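PDB 6UUK: muramoyltetrapeptide carboxypeptidase from Oxalobacter formigenes OXCC13, which probably acts as a serine-type LD-carboxypeptidase of the S66 family, trimming the tetrapeptide side chains of cell-wall muropeptides. Local coordinates for residues L136-L141 with E158-K163; M225-A230 with E256-Q261. One frame throughout, in Å; residues are numbered along the deposited sequence.

Contact 1: residues L136-L141 with E158-K163; sequences LDFAKL and EMALLK
Two helices of the LD-carboxypeptidase N-terminal domain, the short 138-142 and the end of 155-163, meet through F138, L141, A160 and L161 in a wholly apolar, buried contact. The methyl of A160 sits over one face of the F138 ring: its CB lies 3.5 Å from the ring centroid and 12° off the normal, a CH-pi contact centred on the ring. CE2 of F138 is the ring atom nearest that methyl. With F138 CG anti to its own carbonyl carbon (chi1 -66°), the ring reaches across to the second helix. L161 approaches from another side, in the plane of the ring and at its edge, where its CD2 is 3.8 Å from F138 CD2. In the chain the two helices come just before and just after strand 147-150, one of the parallel strands of the sheet. The same L161 methyl also meets the first helix one turn on, CD2 standing 3.7 Å from L141 CB, and thus fills the angle between F138 and L141. A valine in place of F138 would probably leave the A160 methyl without its aromatic face and open a gap beside L161 CD2. F157 meets the F138 ring with its plane at about 55°.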
ATOM      1  N   LEU B 136     -12.014 -19.138   2.026  1.00 26.21           N
ATOM      2  CA  LEU B 136     -11.882 -19.678   3.369  1.00 27.35           C
ATOM      3  C   LEU B 136     -13.120 -19.360   4.202  1.00 28.57           C
ATOM      4  O   LEU B 136     -13.916 -18.478   3.870  1.00 25.33           O
ATOM      5  CB  LEU B 136     -10.637 -19.114   4.056  1.00 22.75           C
ATOM      6  CG  LEU B 136      -9.341 -19.119   3.244  1.00 27.95           C
ATOM      7  CD1 LEU B 136      -8.217 -18.460   4.023  1.00 29.26           C
ATOM      8  CD2 LEU B 136      -8.956 -20.527   2.827  1.00 32.57           C
ATOM      9  N   ASP B 137     -13.269 -20.096   5.299  1.00 26.96           N
ATOM     10  CA  ASP B 137     -14.352 -19.898   6.260  1.00 24.65           C
ATOM     11  C   ASP B 137     -13.699 -19.591   7.606  1.00 23.15           C
ATOM     12  O   ASP B 137     -13.391 -20.500   8.381  1.00 25.80           O
ATOM     13  CB  ASP B 137     -15.261 -21.126   6.332  1.00 25.89           C
ATOM     14  CG  ASP B 137     -16.503 -20.887   7.171  1.00 26.09           C
ATOM     15  OD1 ASP B 137     -16.723 -19.735   7.600  1.00 30.92           O
ATOM     16  OD2 ASP B 137     -17.259 -21.854   7.402  1.00 23.01           O
ATOM     17  N   PHE B 138     -13.486 -18.302   7.878  1.00 22.56           N
ATOM     18  CA  PHE B 138     -12.813 -17.905   9.109  1.00 20.82           C
ATOM     19  C   PHE B 138     -13.671 -18.146  10.343  1.00 26.59           C
ATOM     20  O   PHE B 138     -13.128 -18.246  11.448  1.00 26.60           O
ATOM     21  CB  PHE B 138     -12.393 -16.437   9.024  1.00 20.81           C
ATOM     22  CG  PHE B 138     -11.349 -16.173   7.977  1.00 18.85           C
ATOM     23  CD1 PHE B 138     -11.713 -15.784   6.698  1.00 17.35           C
ATOM     24  CD2 PHE B 138     -10.004 -16.328   8.267  1.00 18.28           C
ATOM     25  CE1 PHE B 138     -10.754 -15.546   5.731  1.00 19.49           C
ATOM     26  CE2 PHE B 138      -9.039 -16.093   7.304  1.00 18.12           C
ATOM     27  CZ  PHE B 138      -9.415 -15.700   6.035  1.00 16.26           C
ATOM     28  N   ALA B 139     -14.994 -18.238  10.186  1.00 24.94           N
ATOM     29  CA  ALA B 139     -15.828 -18.685  11.294  1.00 24.57           C
ATOM     30  C   ALA B 139     -15.570 -20.150  11.617  1.00 20.64           C
ATOM     31  O   ALA B 139     -15.631 -20.549  12.785  1.00 27.59           O
ATOM     32  CB  ALA B 139     -17.304 -18.459  10.968  1.00 26.32           C
ATOM     33  N   LYS B 140     -15.281 -20.960  10.596  1.00 23.50           N
ATOM     34  CA  LYS B 140     -14.870 -22.340  10.826  1.00 27.46           C
ATOM     35  C   LYS B 140     -13.457 -22.412  11.388  1.00 29.08           C
ATOM     36  O   LYS B 140     -13.159 -23.290  12.207  1.00 34.28           O
ATOM     37  CB  LYS B 140     -14.965 -23.131   9.520  1.00 17.92           C
ATOM     38  CG  LYS B 140     -14.533 -24.586   9.614  1.00 28.12           C
ATOM     39  CD  LYS B 140     -15.694 -25.489   9.996  1.00 23.32           C
ATOM     40  CE  LYS B 140     -15.314 -26.955   9.858  1.00 21.43           C
ATOM     41  NZ  LYS B 140     -16.474 -27.858  10.095  1.00 22.35           N
ATOM     42  N   LEU B 141     -12.579 -21.496  10.969  1.00 27.92           N
ATOM     43  CA  LEU B 141     -11.201 -21.509  11.451  1.00 22.72           C
ATOM     44  C   LEU B 141     -11.113 -21.050  12.899  1.00 21.42           C
ATOM     45  O   LEU B 141     -10.306 -21.577  13.675  1.00 22.21           O
ATOM     46  CB  LEU B 141     -10.330 -20.628  10.557  1.00 24.28           C
ATOM     47  CG  LEU B 141     -10.076 -21.147   9.143  1.00 20.52           C
ATOM     48  CD1 LEU B 141      -9.413 -20.076   8.297  1.00 22.81           C
ATOM     49  CD2 LEU B 141      -9.219 -22.400   9.198  1.00 23.78           C
ATOM     50  N   GLU B 158      -4.056 -13.407   9.401  1.00 18.75           N
ATOM     51  CA  GLU B 158      -4.231 -13.255  10.839  1.00 16.46           C
ATOM     52  C   GLU B 158      -5.180 -12.124  11.210  1.00 17.47           C
ATOM     53  O   GLU B 158      -5.704 -12.119  12.329  1.00 17.03           O
ATOM     54  CB  GLU B 158      -2.873 -13.031  11.508  1.00 17.68           C
ATOM     55  CG  GLU B 158      -1.909 -14.191  11.337  1.00 19.99           C
ATOM     56  CD  GLU B 158      -0.665 -14.049  12.189  1.00 23.87           C
ATOM     57  OE1 GLU B 158      -0.559 -13.050  12.933  1.00 22.02           O
ATOM     58  OE2 GLU B 158       0.208 -14.939  12.117  1.00 21.65           O
HETATM   59  N   MSE B 159      -5.416 -11.174  10.310  1.00 20.93           N
HETATM   60  CA  MSE B 159      -6.344 -10.085  10.589  1.00 20.66           C
HETATM   61  C   MSE B 159      -7.788 -10.555  10.454  1.00 17.14           C
HETATM   62  O   MSE B 159      -8.654 -10.163  11.236  1.00 21.75           O
HETATM   63  CB  MSE B 159      -6.086  -8.897   9.659  1.00 21.18           C
HETATM   64  CG  MSE B 159      -4.748  -8.204   9.878  1.00 17.43           C
HETATM   65 SE   MSE B 159      -4.489  -7.584  11.711  1.00 36.42          SE
HETATM   66  CE  MSE B 159      -3.393  -9.050  12.385  1.00 20.73           C
ATOM     67  N   ALA B 160      -8.042 -11.401   9.452  1.00 22.38           N
ATOM     68  CA  ALA B 160      -9.379 -11.957   9.284  1.00 14.59           C
ATOM     69  C   ALA B 160      -9.734 -12.910  10.417  1.00 20.19           C
ATOM     70  O   ALA B 160     -10.901 -12.980  10.821  1.00 25.18           O
ATOM     71  CB  ALA B 160      -9.491 -12.663   7.934  1.00 16.85           C
ATOM     72  N   LEU B 161      -8.752 -13.650  10.936  1.00 22.36           N
ATOM     73  CA  LEU B 161      -8.991 -14.460  12.126  1.00 22.70           C
ATOM     74  C   LEU B 161      -9.324 -13.583  13.325  1.00 20.29           C
ATOM     75  O   LEU B 161     -10.237 -13.892  14.099  1.00 26.23           O
ATOM     76  CB  LEU B 161      -7.773 -15.333  12.429  1.00 23.65           C
ATOM     77  CG  LEU B 161      -7.608 -16.619  11.623  1.00 22.06           C
ATOM     78  CD1 LEU B 161      -6.402 -17.396  12.125  1.00 32.45           C
ATOM     79  CD2 LEU B 161      -8.867 -17.464  11.708  1.00 20.78           C
ATOM     80  N   LEU B 162      -8.590 -12.481  13.495  1.00 23.41           N
ATOM     81  CA  LEU B 162      -8.889 -11.556  14.581  1.00 23.03           C
ATOM     82  C   LEU B 162     -10.209 -10.833  14.349  1.00 23.16           C
ATOM     83  O   LEU B 162     -10.875 -10.435  15.311  1.00 25.53           O
ATOM     84  CB  LEU B 162      -7.749 -10.552  14.742  1.00 14.80           C
ATOM     85  CG  LEU B 162      -7.828  -9.634  15.960  1.00 21.40           C
ATOM     86  CD1 LEU B 162      -7.874 -10.452  17.243  1.00 16.70           C
ATOM     87  CD2 LEU B 162      -6.655  -8.677  15.973  1.00 11.55           C
ATOM     88  N   LYS B 163     -10.602 -10.655  13.085  1.00 25.61           N
ATOM     89  CA  LYS B 163     -11.906 -10.071  12.793  1.00 20.45           C
ATOM     90  C   LYS B 163     -13.036 -10.966  13.283  1.00 23.57           C
ATOM     91  O   LYS B 163     -14.119 -10.473  13.621  1.00 23.98           O
ATOM     92  CB  LYS B 163     -12.037  -9.814  11.291  1.00 21.93           C
ATOM     93  CG  LYS B 163     -13.290  -9.053  10.890  1.00 30.00           C
ATOM     94  CD  LYS B 163     -13.333  -7.681  11.545  1.00 23.11           C
ATOM     95  CE  LYS B 163     -14.599  -6.929  11.170  1.00 26.83           C
ATOM     96  NZ  LYS B 163     -14.658  -5.590  11.818  1.00 28.33           N
TER

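Contact 2: residues M225-A230 with E256-Q261; sequences MLAHMA and ERMLLQ
Q261 reaches across to A227 and A230 with its side chain extended, and its terminal amide lies against the two alanines. CG of Q261 stands anti to its backbone N (chi1 -179°), and the straight chain beyond carries the amide over to the other segment. There OE1 comes 3.3 Å from A227 CB, while NE2 lies 3.4 Å from A230 CB, so each end of the amide packs on a different methyl. The carbonyl O of A227 is also close, but this is contact without bonding: OE1 faces it as a second acceptor, and the angle from NE2 is poor. That carbonyl takes a hydrogen bond from the backbone N of A230 at 3.2 Å within its own segment. One turn earlier, M258 meets A227 with the root of its side chain: M258 CB is 3.8 Å and CG 3.9 Å from A227 CB. The backbones approach most nearly here, 5.6 Å between the CA atoms of A227 and M258, a spacing permitted by the small alanine. The helices, 223-228 and 252-264, belong to the LD-carboxypeptidase C-terminal domain, where they follow the neighbouring parallel strands 213-222 and 242-248. The M258 side chain is about 10 Å from that of E246, a predicted member of the charge relay. The amide of Q261 also serves the dimer: its NE2 donates to A230 O of the second subunit, and A230 O here takes a hydrogen bond from Q261 NE2 of that subunit in return. The Q261 side chains of the two subunits pack on each other as well.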
HETATM    1  N   MSE B 225       0.841  -5.135   4.641  1.00 14.54           N
HETATM    2  CA  MSE B 225      -0.385  -5.923   4.663  1.00 17.04           C
HETATM    3  C   MSE B 225      -1.465  -5.249   5.504  1.00 18.31           C
HETATM    4  O   MSE B 225      -2.655  -5.432   5.258  1.00 14.58           O
HETATM    5  CB  MSE B 225      -0.103  -7.331   5.191  1.00 19.15           C
HETATM    6  CG  MSE B 225       1.084  -8.001   4.523  1.00 14.52           C
HETATM    7 SE   MSE B 225       0.949  -8.000   2.577  1.00 28.04          SE
HETATM    8  CE  MSE B 225       2.798  -8.449   2.148  1.00 22.93           C
ATOM      9  N   LEU B 226      -1.042  -4.466   6.500  1.00 20.28           N
ATOM     10  CA  LEU B 226      -2.001  -3.734   7.320  1.00 17.57           C
ATOM     11  C   LEU B 226      -2.569  -2.534   6.572  1.00 15.11           C
ATOM     12  O   LEU B 226      -3.780  -2.291   6.605  1.00 22.44           O
ATOM     13  CB  LEU B 226      -1.347  -3.294   8.631  1.00 20.82           C
ATOM     14  CG  LEU B 226      -1.124  -4.397   9.666  1.00 20.74           C
ATOM     15  CD1 LEU B 226      -0.438  -3.846  10.905  1.00 25.59           C
ATOM     16  CD2 LEU B 226      -2.443  -5.061  10.030  1.00 17.77           C
ATOM     17  N   ALA B 227      -1.708  -1.768   5.895  1.00 18.33           N
ATOM     18  CA  ALA B 227      -2.198  -0.686   5.048  1.00 18.95           C
ATOM     19  C   ALA B 227      -3.031  -1.226   3.894  1.00 19.92           C
ATOM     20  O   ALA B 227      -3.944  -0.546   3.412  1.00 24.48           O
ATOM     21  CB  ALA B 227      -1.028   0.143   4.522  1.00 13.70           C
ATOM     22  N   HIS B 228      -2.730  -2.446   3.441  1.00 23.37           N
ATOM     23  CA  HIS B 228      -3.569  -3.120   2.458  1.00 17.86           C
ATOM     24  C   HIS B 228      -4.952  -3.446   3.011  1.00 15.33           C
ATOM     25  O   HIS B 228      -5.905  -3.576   2.234  1.00 19.68           O
ATOM     26  CB  HIS B 228      -2.873  -4.398   1.979  1.00 19.33           C
ATOM     27  CG  HIS B 228      -3.726  -5.268   1.110  1.00 24.44           C
ATOM     28  ND1 HIS B 228      -4.277  -4.829  -0.074  1.00 33.02           N
ATOM     29  CD2 HIS B 228      -4.117  -6.557   1.253  1.00 30.76           C
ATOM     30  CE1 HIS B 228      -4.974  -5.808  -0.622  1.00 31.50           C
ATOM     31  NE2 HIS B 228      -4.893  -6.867   0.162  1.00 32.47           N
HETATM   32  N   MSE B 229      -5.083  -3.567   4.328  1.00 19.76           N
HETATM   33  CA  MSE B 229      -6.361  -3.888   4.956  1.00 27.81           C
HETATM   34  C   MSE B 229      -7.231  -2.655   5.177  1.00 23.45           C
HETATM   35  O   MSE B 229      -8.384  -2.770   5.589  1.00 28.86           O
HETATM   36  CB  MSE B 229      -6.131  -4.594   6.293  1.00 28.34           C
HETATM   37  CG  MSE B 229      -5.710  -6.043   6.172  1.00 22.66           C
HETATM   38 SE   MSE B 229      -7.031  -7.099   5.213  0.24 25.08          SE
HETATM   39  CE  MSE B 229      -6.685  -8.819   6.053  1.00 27.07           C
ATOM     40  N   ALA B 230      -6.673  -1.479   4.909  1.00 16.09           N
ATOM     41  CA  ALA B 230      -7.397  -0.232   5.127  1.00 18.17           C
ATOM     42  C   ALA B 230      -8.587  -0.142   4.179  1.00 18.30           C
ATOM     43  O   ALA B 230      -8.426  -0.229   2.956  1.00 16.17           O
ATOM     44  CB  ALA B 230      -6.465   0.961   4.935  1.00 18.41           C
ATOM     45  N   GLU B 256       6.270   6.057   6.469  1.00 16.03           N
ATOM     46  CA  GLU B 256       5.403   7.147   6.908  1.00 19.02           C
ATOM     47  C   GLU B 256       4.126   7.211   6.084  1.00 17.80           C
ATOM     48  O   GLU B 256       3.069   7.585   6.605  1.00 20.73           O
ATOM     49  CB  GLU B 256       6.148   8.478   6.819  1.00 22.72           C
ATOM     50  CG  GLU B 256       5.490   9.616   7.579  1.00 22.08           C
ATOM     51  CD  GLU B 256       6.161  10.949   7.315  1.00 24.62           C
ATOM     52  OE1 GLU B 256       5.890  11.552   6.256  1.00 21.75           O
ATOM     53  OE2 GLU B 256       6.969  11.387   8.161  1.00 23.62           O
ATOM     54  N   ARG B 257       4.206   6.854   4.802  1.00 26.27           N
ATOM     55  CA  ARG B 257       3.031   6.897   3.938  1.00 13.54           C
ATOM     56  C   ARG B 257       1.974   5.903   4.401  1.00 17.69           C
ATOM     57  O   ARG B 257       0.805   6.261   4.588  1.00 18.07           O
ATOM     58  CB  ARG B 257       3.446   6.620   2.494  1.00 17.80           C
ATOM     59  CG  ARG B 257       2.321   6.686   1.480  1.00 21.15           C
ATOM     60  CD  ARG B 257       2.862   6.445   0.083  1.00 23.63           C
ATOM     61  NE  ARG B 257       3.624   5.201   0.014  1.00 26.18           N
ATOM     62  CZ  ARG B 257       4.416   4.862  -0.997  1.00 28.02           C
ATOM     63  NH1 ARG B 257       4.559   5.678  -2.033  1.00 29.05           N
ATOM     64  NH2 ARG B 257       5.070   3.709  -0.972  1.00 30.78           N
HETATM   65  N   MSE B 258       2.367   4.649   4.600  1.00 20.65           N
HETATM   66  CA  MSE B 258       1.436   3.613   5.031  1.00 23.36           C
HETATM   67  C   MSE B 258       0.946   3.856   6.455  1.00 15.81           C
HETATM   68  O   MSE B 258      -0.168   3.472   6.809  1.00 18.07           O
HETATM   69  CB  MSE B 258       2.086   2.235   4.917  1.00 21.10           C
HETATM   70  CG  MSE B 258       2.362   1.817   3.483  1.00 15.12           C
HETATM   71 SE   MSE B 258       3.283   0.108   3.337  1.00 30.71          SE
HETATM   72  CE  MSE B 258       3.222  -0.099   1.399  1.00 18.69           C
ATOM     73  N   LEU B 259       1.784   4.500   7.272  1.00 20.12           N
ATOM     74  CA  LEU B 259       1.345   4.891   8.607  1.00 17.33           C
ATOM     75  C   LEU B 259       0.334   6.027   8.549  1.00 19.03           C
ATOM     76  O   LEU B 259      -0.532   6.128   9.426  1.00 15.73           O
ATOM     77  CB  LEU B 259       2.546   5.289   9.465  1.00 16.68           C
ATOM     78  CG  LEU B 259       3.442   4.148   9.955  1.00 18.53           C
ATOM     79  CD1 LEU B 259       4.646   4.695  10.704  1.00 21.56           C
ATOM     80  CD2 LEU B 259       2.656   3.183  10.827  1.00 27.37           C
ATOM     81  N   LEU B 260       0.425   6.888   7.534  1.00 22.08           N
ATOM     82  CA  LEU B 260      -0.573   7.939   7.370  1.00 18.30           C
ATOM     83  C   LEU B 260      -1.910   7.375   6.911  1.00 18.23           C
ATOM     84  O   LEU B 260      -2.963   7.917   7.268  1.00 20.41           O
ATOM     85  CB  LEU B 260      -0.076   8.998   6.385  1.00 24.86           C
ATOM     86  CG  LEU B 260       0.935  10.007   6.932  1.00 23.85           C
ATOM     87  CD1 LEU B 260       1.318  11.018   5.863  1.00 15.92           C
ATOM     88  CD2 LEU B 260       0.378  10.709   8.162  1.00 31.30           C
ATOM     89  N   GLN B 261      -1.893   6.297   6.122  1.00 18.48           N
ATOM     90  CA  GLN B 261      -3.145   5.656   5.733  1.00 17.96           C
ATOM     91  C   GLN B 261      -3.851   5.065   6.945  1.00 19.62           C
ATOM     92  O   GLN B 261      -5.074   5.184   7.081  1.00 19.53           O
ATOM     93  CB  GLN B 261      -2.886   4.577   4.683  1.00 23.24           C
ATOM     94  CG  GLN B 261      -4.147   3.872   4.206  1.00 23.00           C
ATOM     95  CD  GLN B 261      -3.879   2.884   3.090  1.00 17.73           C
ATOM     96  OE1 GLN B 261      -2.741   2.472   2.871  1.00 18.56           O
ATOM     97  NE2 GLN B 261      -4.929   2.501   2.374  1.00 28.33           N
TER

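Overall arrangement
Both contacts are buried and of similar size; contact 1 packs helix on helix, while contact 2 also takes in the loop residue A230. They join different elements: contact 1 lies in the N-terminal domain and contact 2 in the C-terminal one, with centres about 21 Å apart. Contact 1 is purely apolar, is built round an aromatic ring and is untouched by the second subunit. Contact 2 relies on alanines and places an amide beside them, in keeping with its position at the dimer interface, where that amide finds its hydrogen-bond partner. The two meet directly, because helix 155-163 turns its other side to 225-230: M159 CB packs on M229 CE at 3.7 Å, and M159 SE on L226 CD2 at 3.7 Å, joining the domains.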